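Local coordinates for uncharacterized protein (Desulfotomaculum acetoxidans, PDB 3U4Y) that is of unknown function but folds as a seven-bladed beta-propeller related to the lactonase family, at residues D94-V99 / S114-K119; I126-V131 / I145-A150; T219-G224 / L238-V243; S290-R295 / E314-I319. All coordinates share one frame; numbering follows the deposited sequence.

Interaction 1 (D94-V99 / S114-K119)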
loop_
_atom_site.group_PDB
_atom_site.type_symbol
_atom_site.label_atom_id
_atom_site.label_comp_id
_atom_site.label_asym_id
_atom_site.label_seq_id
_atom_site.Cartn_x
_atom_site.Cartn_y
_atom_site.Cartn_z
ATOM N N ASP A 94 -0.448 -15.232 4.354
ATOM C CA ASP A 94 -0.832 -16.524 3.785
ATOM C C ASP A 94 -1.773 -16.436 2.578
ATOM O O ASP A 94 -2.216 -17.450 2.065
ATOM C CB ASP A 94 -1.457 -17.423 4.854
ATOM C CG ASP A 94 -2.775 -16.890 5.370
ATOM O OD1 ASP A 94 -3.390 -16.047 4.675
ATOM O OD2 ASP A 94 -3.201 -17.318 6.466
ATOM N N ASP A 95 -2.101 -15.231 2.141
ATOM C CA ASP A 95 -2.898 -15.066 0.935
ATOM C C ASP A 95 -4.361 -15.487 1.112
ATOM O O ASP A 95 -5.117 -15.515 0.150
ATOM C CB ASP A 95 -2.278 -15.865 -0.207
ATOM C CG ASP A 95 -0.990 -15.246 -0.748
ATOM O OD1 ASP A 95 -0.914 -14.009 -0.896
ATOM O OD2 ASP A 95 -0.050 -16.013 -1.055
ATOM N N GLN A 96 -4.770 -15.808 2.333
ATOM C CA GLN A 96 -6.136 -16.272 2.553
ATOM C C GLN A 96 -7.160 -15.128 2.608
ATOM O O GLN A 96 -8.261 -15.267 2.087
ATOM C CB GLN A 96 -6.212 -17.136 3.815
ATOM C CG GLN A 96 -7.550 -17.816 4.056
ATOM C CD GLN A 96 -7.496 -18.829 5.202
ATOM O OE1 GLN A 96 -6.421 -19.117 5.749
ATOM N NE2 GLN A 96 -8.660 -19.379 5.566
ATOM N N PHE A 97 -6.792 -14.006 3.232
ATOM C CA PHE A 97 -7.693 -12.851 3.397
ATOM C C PHE A 97 -7.147 -11.532 2.883
ATOM O O PHE A 97 -5.939 -11.307 2.859
ATOM C CB PHE A 97 -8.033 -12.627 4.862
ATOM C CG PHE A 97 -8.706 -13.778 5.499
ATOM C CD1 PHE A 97 -10.040 -14.022 5.266
ATOM C CD2 PHE A 97 -8.006 -14.622 6.331
ATOM C CE1 PHE A 97 -10.658 -15.086 5.856
ATOM C CE2 PHE A 97 -8.621 -15.692 6.927
ATOM C CZ PHE A 97 -9.943 -15.924 6.693
ATOM N N ALA A 98 -8.068 -10.652 2.505
ATOM C CA ALA A 98 -7.747 -9.285 2.116
ATOM C C ALA A 98 -8.425 -8.400 3.118
ATOM O O ALA A 98 -9.563 -8.667 3.489
ATOM C CB ALA A 98 -8.280 -8.984 0.737
ATOM N N VAL A 99 -7.737 -7.355 3.572
ATOM C CA VAL A 99 -8.325 -6.458 4.561
ATOM C C VAL A 99 -8.342 -5.020 4.072
ATOM O O VAL A 99 -7.360 -4.529 3.498
ATOM C CB VAL A 99 -7.624 -6.533 5.908
ATOM C CG1 VAL A 99 -8.325 -5.642 6.868
ATOM C CG2 VAL A 99 -7.651 -7.943 6.438
ATOM N N SER A 114 -12.684 -13.218 2.400
ATOM C CA SER A 114 -12.114 -14.557 2.148
ATOM C C SER A 114 -11.904 -14.875 0.669
ATOM O O SER A 114 -12.856 -14.902 -0.093
ATOM C CB SER A 114 -12.979 -15.657 2.774
ATOM O OG SER A 114 -12.356 -16.935 2.657
ATOM N N PHE A 115 -10.664 -15.136 0.272
ATOM C CA PHE A 115 -10.346 -15.467 -1.115
ATOM C C PHE A 115 -10.885 -16.836 -1.498
ATOM O O PHE A 115 -11.119 -17.126 -2.676
ATOM C CB PHE A 115 -8.841 -15.505 -1.305
ATOM C CG PHE A 115 -8.227 -14.182 -1.642
ATOM C CD1 PHE A 115 -7.996 -13.829 -2.964
ATOM C CD2 PHE A 115 -7.836 -13.308 -0.641
ATOM C CE1 PHE A 115 -7.407 -12.624 -3.284
ATOM C CE2 PHE A 115 -7.245 -12.096 -0.954
ATOM C CZ PHE A 115 -7.033 -11.756 -2.276
ATOM N N LEU A 116 -11.040 -17.690 -0.496
ATOM C CA LEU A 116 -11.538 -19.038 -0.717
ATOM C C LEU A 116 -13.039 -18.975 -0.948
ATOM O O LEU A 116 -13.552 -19.497 -1.940
ATOM C CB LEU A 116 -11.229 -19.904 0.501
ATOM C CG LEU A 116 -10.070 -19.356 1.346
ATOM C CD1 LEU A 116 -10.264 -19.685 2.819
ATOM C CD2 LEU A 116 -8.704 -19.842 0.843
ATOM N N LYS A 117 -13.729 -18.308 -0.025
ATOM C CA LYS A 117 -15.179 -18.196 -0.050
ATOM C C LYS A 117 -15.637 -17.084 -0.976
ATOM O O LYS A 117 -16.818 -16.998 -1.312
ATOM C CB LYS A 117 -15.719 -17.951 1.355
ATOM C CG LYS A 117 -15.127 -18.863 2.421
ATOM C CD LYS A 117 -15.994 -18.889 3.673
ATOM C CE LYS A 117 -16.300 -20.322 4.091
ATOM N NZ LYS A 117 -17.553 -20.446 4.896
ATOM N N ASN A 118 -14.698 -16.244 -1.400
ATOM C CA ASN A 118 -14.989 -15.136 -2.315
ATOM C C ASN A 118 -16.006 -14.140 -1.744
ATOM O O ASN A 118 -16.660 -13.434 -2.508
ATOM C CB ASN A 118 -15.478 -15.656 -3.673
ATOM C CG ASN A 118 -14.399 -16.398 -4.455
ATOM O OD1 ASN A 118 -13.891 -15.891 -5.449
ATOM N ND2 ASN A 118 -14.061 -17.608 -4.020
ATOM N N LYS A 119 -16.125 -14.090 -0.411
ATOM C CA LYS A 119 -17.043 -13.182 0.294
ATOM C C LYS A 119 -16.370 -12.390 1.429
ATOM O O LYS A 119 -15.205 -12.638 1.758
ATOM C CB LYS A 119 -18.211 -13.965 0.896
ATOM C CG LYS A 119 -18.383 -15.374 0.372
ATOM C CD LYS A 119 -18.881 -16.303 1.476
ATOM C CE LYS A 119 -18.023 -16.160 2.738
ATOM N NZ LYS A 119 -18.421 -17.121 3.806
#
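Asp94 starts the segment 94-99 with an Asx turn: its OD1, which also bonds Thr92, accepts the backbone N of Gln96 at 2.7 Å from above the carboxylate plane. Aspartate is short enough to reach two residues ahead. At Asp95 the carboxylate is taken by Ser49, while the backbone O lies 3.6 Å from Phe115 CD2. At Gln96 the carbonyl receives the main bond of the contact, Phe115 N to Gln96 O at 3.0 Å, straight and nearly along the C=O axis. The Gln96 side chain, CG anti to the backbone N (chi1 -173°) and then extended, crosses Leu116 obliquely, with Gln96 CG 3.5 Å from Leu116 CD1. That same methylene lies over one face of the Phe97 ring, near its rim. Phe97 and Ser114 form an antiparallel non-hydrogen-bonded pair; Phe97 CE1 comes to 3.9 Å from Ser114 CB, and both side chains rest on Ile121 of the next strand. Serine is small enough to lie beside the ring. Ala98 offers its methyl to Phe115, Ala98 CB to Phe115 CE2 being 3.7 Å. The Phe115 ring, with the Gln96 carbonyl oxygen at its edge, also reaches Asn53 and Val55 of strand 53-58. An alanine here would remove the ring that meets Ala98, Asn53 and Val55, and would probably weaken the packing between this turn and the adjacent sheet. Strand 97-100 meeting the turn between strands 109-114 and 119-125 is the organisation of a four-stranded antiparallel beta-propeller blade, its aromatic turn residue filling the seam with the preceding blade.

Interaction 2 (I126-V131 / I145-A150)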
loop_
_atom_site.group_PDB
_atom_site.type_symbol
_atom_site.label_atom_id
_atom_site.label_comp_id
_atom_site.label_asym_id
_atom_site.label_seq_id
_atom_site.Cartn_x
_atom_site.Cartn_y
_atom_site.Cartn_z
ATOM N N ILE A 126 -14.146 1.794 12.546
ATOM C CA ILE A 126 -12.866 2.421 12.785
ATOM C C ILE A 126 -13.109 3.928 12.922
ATOM O O ILE A 126 -14.150 4.434 12.496
ATOM C CB ILE A 126 -11.891 2.065 11.641
ATOM C CG1 ILE A 126 -12.370 2.640 10.313
ATOM C CG2 ILE A 126 -11.822 0.560 11.486
ATOM C CD1 ILE A 126 -11.380 2.498 9.201
ATOM N N PRO A 127 -12.171 4.650 13.545
ATOM C CA PRO A 127 -12.390 6.074 13.802
ATOM C C PRO A 127 -12.425 6.890 12.531
ATOM O O PRO A 127 -11.894 6.469 11.511
ATOM C CB PRO A 127 -11.163 6.481 14.625
ATOM C CG PRO A 127 -10.626 5.225 15.164
ATOM C CD PRO A 127 -10.918 4.175 14.142
ATOM N N TYR A 128 -13.030 8.068 12.634
ATOM C CA TYR A 128 -13.163 9.037 11.552
ATOM C C TYR A 128 -11.877 9.391 10.795
ATOM O O TYR A 128 -11.913 9.601 9.588
ATOM C CB TYR A 128 -13.793 10.321 12.104
ATOM C CG TYR A 128 -12.853 11.139 12.931
ATOM C CD1 TYR A 128 -12.229 12.257 12.404
ATOM C CD2 TYR A 128 -12.568 10.786 14.229
ATOM C CE1 TYR A 128 -11.351 13.009 13.156
ATOM C CE2 TYR A 128 -11.681 11.526 15.000
ATOM C CZ TYR A 128 -11.077 12.640 14.464
ATOM O OH TYR A 128 -10.198 13.377 15.234
ATOM N N ASP A 129 -10.747 9.449 11.494
ATOM C CA ASP A 129 -9.503 9.953 10.901
ATOM C C ASP A 129 -8.614 8.864 10.351
ATOM O O ASP A 129 -7.449 9.119 10.057
ATOM C CB ASP A 129 -8.696 10.781 11.910
ATOM C CG ASP A 129 -8.518 10.074 13.235
ATOM O OD1 ASP A 129 -9.270 9.123 13.533
ATOM O OD2 ASP A 129 -7.636 10.488 13.995
ATOM N N ALA A 130 -9.182 7.669 10.208
ATOM C CA ALA A 130 -8.460 6.465 9.813
ATOM C C ALA A 130 -8.036 6.425 8.336
ATOM O O ALA A 130 -8.885 6.442 7.452
ATOM C CB ALA A 130 -9.317 5.282 10.119
ATOM N N VAL A 131 -6.731 6.381 8.072
ATOM C CA VAL A 131 -6.215 6.105 6.726
ATOM C C VAL A 131 -5.003 5.172 6.760
ATOM O O VAL A 131 -4.236 5.161 7.723
ATOM C CB VAL A 131 -5.849 7.381 5.937
ATOM C CG1 VAL A 131 -6.986 8.353 5.995
ATOM C CG2 VAL A 131 -4.599 8.021 6.482
ATOM N N ILE A 145 -3.130 0.821 11.677
ATOM C CA ILE A 145 -3.678 1.830 10.785
ATOM C C ILE A 145 -3.282 3.178 11.324
ATOM O O ILE A 145 -3.036 3.313 12.513
ATOM C CB ILE A 145 -5.213 1.774 10.769
ATOM C CG1 ILE A 145 -5.743 1.997 12.187
ATOM C CG2 ILE A 145 -5.706 0.453 10.193
ATOM C CD1 ILE A 145 -7.164 2.431 12.258
ATOM N N ASP A 146 -3.228 4.174 10.450
ATOM C CA ASP A 146 -2.984 5.558 10.853
ATOM C C ASP A 146 -4.253 6.284 11.310
ATOM O O ASP A 146 -5.341 6.040 10.806
ATOM C CB ASP A 146 -2.372 6.331 9.692
ATOM C CG ASP A 146 -1.085 5.720 9.212
ATOM O OD1 ASP A 146 -0.908 5.571 7.985
ATOM O OD2 ASP A 146 -0.246 5.385 10.064
ATOM N N ARG A 147 -4.102 7.181 12.273
ATOM C CA ARG A 147 -5.194 8.072 12.673
ATOM C C ARG A 147 -4.747 9.536 12.529
ATOM O O ARG A 147 -4.084 10.084 13.401
ATOM C CB ARG A 147 -5.636 7.760 14.098
ATOM C CG ARG A 147 -6.276 6.389 14.245
ATOM C CD ARG A 147 -7.050 6.358 15.516
ATOM N NE ARG A 147 -7.834 7.579 15.592
ATOM C CZ ARG A 147 -8.528 7.979 16.648
ATOM N NH1 ARG A 147 -8.548 7.258 17.762
ATOM N NH2 ARG A 147 -9.208 9.109 16.575
ATOM N N SER A 148 -5.119 10.151 11.415
ATOM C CA SER A 148 -4.435 11.343 10.927
ATOM C C SER A 148 -4.603 12.560 11.813
ATOM O O SER A 148 -3.745 13.433 11.838
ATOM C CB SER A 148 -4.872 11.674 9.490
ATOM O OG SER A 148 -6.276 11.520 9.311
ATOM N N SER A 149 -5.716 12.634 12.527
ATOM C CA SER A 149 -5.966 13.791 13.374
ATOM C C SER A 149 -5.475 13.587 14.803
ATOM O O SER A 149 -5.123 14.544 15.476
ATOM C CB SER A 149 -7.441 14.189 13.336
ATOM O OG SER A 149 -7.750 14.735 12.072
ATOM N N ALA A 150 -5.433 12.341 15.257
ATOM C CA ALA A 150 -4.880 12.015 16.571
ATOM C C ALA A 150 -3.362 11.788 16.539
ATOM O O ALA A 150 -2.777 11.430 17.545
ATOM C CB ALA A 150 -5.584 10.802 17.150
#
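Pro127 CB sits 3.5 Å above the centre of one face of the Arg147 guanidinium, and Ala150 CB covers the rim of the opposite face. At the edge lie Asp129, whose carboxylate stands almost perpendicular to the guanidinium (87°), and Tyr128, which crosses at about a right angle with its CE2 3.8 Å from Arg147 NH2. Arg147 NE meets the syn lone pair of Asp129 OD1 at 2.9 Å in a salt bridge, with weaker bonds from NH2; Arg147 NH1 turns to a second acid, Glu170. Asp129 OD1 also lies over the rim of the tyrosine ring. This cluster closes the open end of the hairpin formed by strands 130-135 and 142-147, the first two of a propeller blade, where Ala130 pairs with Arg147 and Val131 N bonds Asp146 O at 3.1 Å. Aspartate suits its position because Asp129 OD2 also accepts from two backbone amides, Ser149 N (3.2 Å) and Ala150 N (3.1 Å). An alanine here would remove the salt bridge and both amide bonds, and would probably loosen the turn 148-150. The backbone carbonyl of Asp129 is gripped twice by Ser148: from N at 2.9 Å, above the carbonyl plane, and from OG at 2.8 Å, on a lone pair.

Interaction 3 (T219-G224 / L238-V243)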
loop_
_atom_site.group_PDB
_atom_site.type_symbol
_atom_site.label_atom_id
_atom_site.label_comp_id
_atom_site.label_asym_id
_atom_site.label_seq_id
_atom_site.Cartn_x
_atom_site.Cartn_y
_atom_site.Cartn_z
ATOM N N THR A 219 12.153 14.058 6.489
ATOM C CA THR A 219 12.195 13.863 5.050
ATOM C C THR A 219 11.884 15.164 4.329
ATOM O O THR A 219 11.523 16.169 4.954
ATOM C CB THR A 219 11.120 12.893 4.614
ATOM O OG1 THR A 219 9.868 13.578 4.607
ATOM C CG2 THR A 219 11.030 11.753 5.577
ATOM N N ASN A 220 12.007 15.136 3.008
ATOM C CA ASN A 220 11.595 16.268 2.203
ATOM C C ASN A 220 10.098 16.486 2.320
ATOM O O ASN A 220 9.373 15.684 2.911
ATOM C CB ASN A 220 11.953 16.044 0.743
ATOM C CG ASN A 220 13.432 16.098 0.495
ATOM O OD1 ASN A 220 14.056 15.079 0.219
ATOM N ND2 ASN A 220 14.006 17.290 0.580
ATOM N N ASN A 221 9.623 17.559 1.718
ATOM C CA ASN A 221 8.224 17.898 1.875
ATOM C C ASN A 221 7.241 16.806 1.464
ATOM O O ASN A 221 7.200 16.386 0.301
ATOM C CB ASN A 221 7.901 19.189 1.134
ATOM C CG ASN A 221 6.608 19.804 1.597
ATOM O OD1 ASN A 221 6.163 19.577 2.733
ATOM N ND2 ASN A 221 5.989 20.585 0.722
ATOM N N LEU A 222 6.473 16.351 2.450
ATOM C CA LEU A 222 5.215 15.669 2.205
ATOM C C LEU A 222 5.381 14.210 1.792
ATOM O O LEU A 222 5.156 13.860 0.639
ATOM C CB LEU A 222 4.425 16.450 1.161
ATOM C CG LEU A 222 3.043 16.964 1.588
ATOM C CD1 LEU A 222 3.093 17.630 2.952
ATOM C CD2 LEU A 222 2.502 17.914 0.560
ATOM N N PRO A 223 5.774 13.355 2.750
ATOM C CA PRO A 223 6.041 11.935 2.494
ATOM C C PRO A 223 4.777 11.086 2.325
ATOM O O PRO A 223 3.909 11.064 3.198
ATOM C CB PRO A 223 6.806 11.505 3.746
ATOM C CG PRO A 223 6.338 12.451 4.821
ATOM C CD PRO A 223 6.144 13.752 4.125
ATOM N N GLY A 224 4.692 10.362 1.213
ATOM C CA GLY A 224 3.509 9.578 0.923
ATOM C C GLY A 224 3.603 8.095 1.231
ATOM O O GLY A 224 2.899 7.581 2.101
ATOM N N LEU A 238 8.342 8.180 -0.968
ATOM C CA LEU A 238 7.808 9.048 -2.024
ATOM C C LEU A 238 7.339 10.407 -1.495
ATOM O O LEU A 238 6.534 10.500 -0.570
ATOM C CB LEU A 238 6.684 8.338 -2.789
ATOM C CG LEU A 238 5.932 9.025 -3.938
ATOM C CD1 LEU A 238 6.845 9.488 -5.065
ATOM C CD2 LEU A 238 4.872 8.087 -4.465
ATOM N N THR A 239 7.849 11.456 -2.120
ATOM C CA THR A 239 7.660 12.816 -1.657
ATOM C C THR A 239 6.988 13.670 -2.732
ATOM O O THR A 239 6.879 13.269 -3.885
ATOM C CB THR A 239 9.038 13.384 -1.242
ATOM O OG1 THR A 239 9.348 12.889 0.067
ATOM C CG2 THR A 239 9.109 14.944 -1.286
ATOM N N GLU A 240 6.523 14.846 -2.346
ATOM C CA GLU A 240 6.004 15.791 -3.302
ATOM C C GLU A 240 6.956 15.944 -4.479
ATOM O O GLU A 240 6.526 15.951 -5.618
ATOM C CB GLU A 240 5.803 17.132 -2.617
ATOM C CG GLU A 240 5.264 18.224 -3.507
ATOM C CD GLU A 240 5.120 19.532 -2.759
ATOM O OE1 GLU A 240 5.953 19.801 -1.861
ATOM O OE2 GLU A 240 4.173 20.287 -3.063
ATOM N N SER A 241 8.253 16.056 -4.207
ATOM C CA SER A 241 9.231 16.387 -5.249
ATOM C C SER A 241 10.308 15.334 -5.442
ATOM O O SER A 241 10.943 15.263 -6.502
ATOM C CB SER A 241 9.898 17.722 -4.943
ATOM O OG SER A 241 8.993 18.797 -5.163
ATOM N N THR A 242 10.518 14.516 -4.418
ATOM C CA THR A 242 11.622 13.580 -4.452
ATOM C C THR A 242 11.270 12.173 -4.019
ATOM O O THR A 242 10.271 11.935 -3.337
ATOM C CB THR A 242 12.759 14.048 -3.526
ATOM O OG1 THR A 242 12.284 14.115 -2.178
ATOM C CG2 THR A 242 13.260 15.409 -3.936
ATOM N N VAL A 243 12.123 11.241 -4.427
ATOM C CA VAL A 243 12.285 10.002 -3.692
ATOM C C VAL A 243 13.450 10.211 -2.755
ATOM O O VAL A 243 14.457 10.792 -3.137
ATOM C CB VAL A 243 12.667 8.850 -4.581
ATOM C CG1 VAL A 243 12.676 7.559 -3.758
ATOM C CG2 VAL A 243 11.717 8.768 -5.737
#
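The link between two propeller blades, running from outermost strand 212-218 to innermost strand 226-228, here lies against the turn that joins strands 234-238 and 242-249 of the second blade. At the strand end, Gly224 N donates to Leu238 O at 2.6 Å, almost straight (172°) and nearly along the C=O axis. Just before it, the Pro223 ring is turned away, and Pro223 CA makes a CA-H...O contact with Leu238 O at 3.4 Å. Leu222 has positive phi (79°), which kinks the link; its backbone N is held by Asn198 OD1, and its O meets the CA-H of Thr239, with Leu222 O to Thr239 CA at 3.6 Å. Further along, Glu240 N bonds Asn221 O at 3.1 Å, although the place of that oxygen is less sure. Beyond the backbone the two side chains run side by side and point the same way, both with CG anti to the backbone N, so that Asn221 ND2 reaches Glu240 OE1 at 2.7 Å in a weak bond, the amide and carboxylate planes 66° apart. An amide donor beside a carboxylate acceptor suits this more exposed part of the contact. Such blade-to-blade connections recur round a propeller; in this one Asp244, on strand 242-249, bonds both Thr242 OG1 and the backbone N of Asn220. Thr219 OG1 donates to Asn220 O at 2.7 Å, in the carbonyl plane and on a lone pair. A bound Tris molecule, probably from the crystallisation liquor, lies about 4 Å from the Asn220 side chain.

Interaction 4 (S290-R295 / E314-I319)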
loop_
_atom_site.group_PDB
_atom_site.type_symbol
_atom_site.label_atom_id
_atom_site.label_comp_id
_atom_site.label_asym_id
_atom_site.label_seq_id
_atom_site.Cartn_x
_atom_site.Cartn_y
_atom_site.Cartn_z
ATOM N N SER A 290 3.394 5.978 -9.502
ATOM C CA SER A 290 2.067 6.308 -10.029
ATOM C C SER A 290 1.639 7.736 -9.666
ATOM O O SER A 290 1.032 7.968 -8.618
ATOM C CB SER A 290 1.023 5.299 -9.549
ATOM O OG SER A 290 -0.279 5.860 -9.550
ATOM N N ALA A 291 1.949 8.672 -10.564
ATOM C CA ALA A 291 1.687 10.098 -10.389
ATOM C C ALA A 291 0.208 10.481 -10.494
ATOM O O ALA A 291 -0.295 10.798 -11.569
ATOM C CB ALA A 291 2.516 10.905 -11.380
ATOM N N ASN A 292 -0.472 10.419 -9.356
ATOM C CA ASN A 292 -1.769 11.048 -9.118
ATOM C C ASN A 292 -2.235 12.120 -10.106
ATOM O O ASN A 292 -3.312 12.011 -10.680
ATOM C CB ASN A 292 -1.730 11.688 -7.728
ATOM C CG ASN A 292 -2.974 11.433 -6.949
ATOM O OD1 ASN A 292 -3.837 10.678 -7.383
ATOM N ND2 ASN A 292 -3.082 12.051 -5.784
ATOM N N ILE A 293 -1.431 13.170 -10.271
ATOM C CA ILE A 293 -1.868 14.404 -10.925
ATOM C C ILE A 293 -1.225 14.640 -12.293
ATOM O O ILE A 293 -1.779 15.341 -13.132
ATOM C CB ILE A 293 -1.631 15.640 -10.007
ATOM C CG1 ILE A 293 -2.596 15.622 -8.829
ATOM C CG2 ILE A 293 -1.787 16.935 -10.770
ATOM C CD1 ILE A 293 -2.969 16.997 -8.321
ATOM N N SER A 294 -0.050 14.070 -12.515
ATOM C CA SER A 294 0.557 14.115 -13.838
ATOM C C SER A 294 -0.074 13.006 -14.660
ATOM O O SER A 294 -0.022 13.021 -15.899
ATOM C CB SER A 294 2.081 13.946 -13.760
ATOM O OG SER A 294 2.749 15.186 -13.971
ATOM N N ARG A 295 -0.680 12.051 -13.952
ATOM C CA ARG A 295 -1.381 10.935 -14.577
ATOM C C ARG A 295 -0.411 10.165 -15.465
ATOM O O ARG A 295 -0.694 9.907 -16.638
ATOM C CB ARG A 295 -2.562 11.445 -15.399
ATOM C CG ARG A 295 -3.622 12.191 -14.589
ATOM C CD ARG A 295 -4.826 11.326 -14.260
ATOM N NE ARG A 295 -5.663 11.931 -13.228
ATOM C CZ ARG A 295 -6.779 12.613 -13.461
ATOM N NH1 ARG A 295 -7.213 12.768 -14.701
ATOM N NH2 ARG A 295 -7.466 13.134 -12.451
ATOM N N GLU A 314 -3.084 6.507 -17.706
ATOM C CA GLU A 314 -3.301 7.727 -16.950
ATOM C C GLU A 314 -3.350 7.373 -15.466
ATOM O O GLU A 314 -4.404 7.121 -14.890
ATOM C CB GLU A 314 -4.574 8.413 -17.433
ATOM C CG GLU A 314 -4.578 8.659 -18.947
ATOM C CD GLU A 314 -5.874 9.280 -19.465
ATOM O OE1 GLU A 314 -5.944 9.575 -20.680
ATOM O OE2 GLU A 314 -6.818 9.467 -18.666
ATOM N N ALA A 315 -2.180 7.328 -14.852
ATOM C CA ALA A 315 -2.082 6.794 -13.511
ATOM C C ALA A 315 -2.995 7.571 -12.593
ATOM O O ALA A 315 -3.129 8.780 -12.734
ATOM C CB ALA A 315 -0.642 6.850 -13.025
ATOM N N ASN A 316 -3.617 6.871 -11.654
ATOM C CA ASN A 316 -4.532 7.497 -10.728
ATOM C C ASN A 316 -4.974 6.507 -9.663
ATOM O O ASN A 316 -6.045 5.947 -9.729
ATOM C CB ASN A 316 -5.735 8.009 -11.503
ATOM C CG ASN A 316 -6.455 9.140 -10.804
ATOM O OD1 ASN A 316 -6.240 9.421 -9.622
ATOM N ND2 ASN A 316 -7.335 9.794 -11.540
ATOM N N GLY A 317 -4.138 6.284 -8.671
ATOM C CA GLY A 317 -4.475 5.308 -7.659
ATOM C C GLY A 317 -3.321 4.379 -7.346
ATOM O O GLY A 317 -2.183 4.614 -7.763
ATOM N N GLY A 318 -3.629 3.321 -6.604
ATOM C CA GLY A 318 -2.631 2.388 -6.130
ATOM C C GLY A 318 -1.867 1.699 -7.245
ATOM O O GLY A 318 -2.205 1.818 -8.430
ATOM N N ILE A 319 -0.826 0.974 -6.848
ATOM C CA ILE A 319 0.020 0.245 -7.776
ATOM C C ILE A 319 0.662 -0.906 -7.044
ATOM O O ILE A 319 1.047 -0.768 -5.880
ATOM C CB ILE A 319 1.117 1.145 -8.365
ATOM C CG1 ILE A 319 2.206 0.311 -9.036
ATOM C CG2 ILE A 319 1.745 2.008 -7.297
ATOM C CD1 ILE A 319 3.147 1.161 -9.872
#
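Arg295 and Asn316 lie alongside each other and point the same way, with guanidinium and amide planes only 20° apart. The pairing belongs to the closing region of the propeller, where the link towards strand 319-321 passes the turn after strand 286-291. Arg295 NE and Asn316 ND2 are 3.2 Å apart; both are donors, so the amide nitrogen packs over one guanidinium face without bonding. A bend at chi2 (-100°) brings the arginine back over its own turn, where NE makes a weak bond to Asn292 O, while Ala315 O lies at the guanidinium edge, 3.4 Å from Arg295 CD. The Asn292 side chain crosses that of Asn316 obliquely, the two amide planes 72° apart. Arg295 CA also gives a CA-H...O contact to Ala315 O at 3.3 Å. Glu314 sets CB beside Arg295 CB (4.2 Å), but its carboxylate is bound by His18; the opposite charge nearby would probably still favour the arginine electrostatically. Alanine suits position 315 because its small CB comes within 3.6 Å of Ser290 OG. At the backbone angles of Gly317 a CB would jam against the carbonyl O of Asn316. Buried Ser290, OG anti to its own N, donates OG to Gly317 O at 2.9 Å, in the carbonyl plane.

The four contacts follow one another along the chain without overlap, and none touches another. Interaction 1 lies in the blade that opens with strand 89-91 and interaction 2 in the next, which opens with strand 130-135, their centres 24 Å apart. Interaction 3, its centre about 21 Å from that of interaction 2, joins the exit of strand 212-218 to the blade opening with strand 226-228. Interaction 4, centre about 15 Å from that of interaction 3, lies where the blade ending at strand 306-309 hands over to strand 319-321, which completes the sheet begun by the N-terminal strands. Interactions 1 and 3 lie on opposite sides of the chain's centre. Local turn and link contacts thus recur round a ring that its two chain ends close.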